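Local coordinates for protein kinase domain-containing protein (Chaetomium thermophilum, PDB 6Z3U), which phosphorylates serine and threonine residues as the CDK7-type kinase subunit of the CDK-activating kinase complex, probably including those of the RNA polymerase II tail, at the interface of chains A and B. Residues are numbered along the deposited sequence; one frame, centred on the assembly and turned at random. Chains: chain A, Protein kinase domain-containing protein; chain B, RING-type domain-containing protein.

The interface of chains A and B. Residues chain A 151, 209-210, 213; chain B 6, 9-11.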
# COMPACT_ATOMS: atom_id res chain seq x y z
N HIS A 151 -14.12 1.98 5.04
CA HIS A 151 -15.20 2.47 4.19
C HIS A 151 -16.26 1.40 4.01
O HIS A 151 -15.94 0.21 3.91
CB HIS A 151 -14.66 2.89 2.83
CG HIS A 151 -15.63 3.68 2.01
ND1 HIS A 151 -16.47 3.11 1.08
CD2 HIS A 151 -15.89 5.01 1.99
CE1 HIS A 151 -17.21 4.06 0.53
NE2 HIS A 151 -16.88 5.22 1.06
N TRP A 209 -14.13 5.99 -5.58
CA TRP A 209 -13.78 7.31 -5.07
C TRP A 209 -12.89 7.19 -3.85
O TRP A 209 -11.88 7.91 -3.73
CB TRP A 209 -15.04 8.11 -4.74
CG TRP A 209 -14.75 9.36 -3.95
CD1 TRP A 209 -14.37 10.57 -4.45
CD2 TRP A 209 -14.83 9.51 -2.53
NE1 TRP A 209 -14.20 11.47 -3.42
CE2 TRP A 209 -14.48 10.84 -2.24
CE3 TRP A 209 -15.16 8.65 -1.48
CZ2 TRP A 209 -14.45 11.33 -0.93
CZ3 TRP A 209 -15.13 9.14 -0.19
CH2 TRP A 209 -14.78 10.47 0.07
N TRP A 210 -13.22 6.28 -2.93
CA TRP A 210 -12.42 6.12 -1.72
C TRP A 210 -11.04 5.58 -2.04
O TRP A 210 -10.05 5.98 -1.41
CB TRP A 210 -13.15 5.21 -0.74
CG TRP A 210 -12.43 5.02 0.55
CD1 TRP A 210 -11.97 3.85 1.06
CD2 TRP A 210 -12.07 6.05 1.48
NE1 TRP A 210 -11.35 4.08 2.27
CE2 TRP A 210 -11.40 5.42 2.55
CE3 TRP A 210 -12.26 7.43 1.53
CZ2 TRP A 210 -10.92 6.12 3.65
CZ3 TRP A 210 -11.78 8.13 2.62
CH2 TRP A 210 -11.12 7.48 3.66
N GLU A 213 -9.24 8.53 -3.43
CA GLU A 213 -9.03 9.48 -2.34
C GLU A 213 -7.80 9.11 -1.52
O GLU A 213 -7.16 9.99 -0.93
CB GLU A 213 -10.27 9.54 -1.45
CG GLU A 213 -10.52 10.90 -0.80
CD GLU A 213 -10.82 12.00 -1.82
OE1 GLU A 213 -10.61 13.18 -1.49
OE2 GLU A 213 -11.27 11.67 -2.94
N PHE B 6 -20.87 11.88 -0.73
CA PHE B 6 -19.67 11.18 -0.28
C PHE B 6 -19.91 10.31 0.95
O PHE B 6 -18.94 9.87 1.57
CB PHE B 6 -18.56 12.19 -0.01
CG PHE B 6 -18.27 13.10 -1.17
CD1 PHE B 6 -17.54 12.64 -2.26
CD2 PHE B 6 -18.72 14.41 -1.18
CE1 PHE B 6 -17.27 13.47 -3.33
CE2 PHE B 6 -18.45 15.24 -2.24
CZ PHE B 6 -17.72 14.77 -3.32
N MET B 9 -17.89 10.82 4.19
CA MET B 9 -16.47 10.49 4.21
C MET B 9 -15.61 11.52 3.49
O MET B 9 -14.40 11.32 3.37
CB MET B 9 -16.23 9.11 3.59
CG MET B 9 -17.04 7.99 4.23
SD MET B 9 -16.39 7.48 5.83
CE MET B 9 -17.74 6.47 6.44
N GLU B 10 -16.20 12.61 3.01
CA GLU B 10 -15.43 13.60 2.26
C GLU B 10 -14.27 14.12 3.09
O GLU B 10 -14.45 14.52 4.25
CB GLU B 10 -16.33 14.76 1.82
CG GLU B 10 -15.62 15.79 0.97
CD GLU B 10 -16.52 16.93 0.54
OE1 GLU B 10 -16.17 17.63 -0.43
OE2 GLU B 10 -17.59 17.11 1.16
N PHE B 11 -13.08 14.10 2.51
CA PHE B 11 -11.88 14.61 3.17
C PHE B 11 -11.69 16.07 2.79
O PHE B 11 -11.51 16.40 1.62
CB PHE B 11 -10.65 13.80 2.77
CG PHE B 11 -9.35 14.43 3.19
CD1 PHE B 11 -8.98 14.45 4.52
CD2 PHE B 11 -8.52 15.01 2.26
CE1 PHE B 11 -7.79 15.03 4.92
CE2 PHE B 11 -7.33 15.60 2.64
CZ PHE B 11 -6.96 15.61 3.97
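B:Phe6 covers one face of the A:Trp209 indole at a tilt, the ring planes about 40° apart and not in a parallel stack. The CD1–CE1 edge of the phenyl comes down toward the rim, with CD1 3.5 Å from A:Trp209 CE2 at the fused bond. CE1 of B:Phe6 reaches the pyrrole nitrogen NE1 of A:Trp209 at 3.7 Å. On the opposite face sits the CG methylene of A:Glu213, one turn along helix 194-213 of the kinase C-terminal lobe, so the indole is held between its own helix and the partner. The carbonyl O of B:Met9 meets A:Trp209 CH2 edge-on, in the indole plane, at 3.4 Å. CB of B:Met9 lies 3.9 Å from A:Trp209 CZ3, and the side chain, with CG beside its own backbone N (chi1 -56°), places CG 3.9 Å from CD2 of A:His151, in the loop after helix 136-148. A:Trp210 backs that contact: its CB sits off-centre over one imidazole face, while A:His151 CD2 lies over a face of its indole. The packing thins toward B:Phe11, a poorly ordered residue whose CB comes no nearer than 4.3 Å to the carboxylate OE1 of A:Glu213. B:Glu10 contributes little more than its CA, against the indole rim. No hydrogen bond or salt bridge crosses this patch, which seems to rest mainly on shape and van der Waals packing. An alanine in place of A:Trp209 would probably leave the B:Phe6 ring without its platform and open a gap beside B:Met9. MAT1 and cyclin H activate the kinase; this patch, about 19 Å from the catalytic aspartate A:Asp220 of the HRD motif, likely helps dock an irregular loop near the MAT1-type subunit's N-terminus.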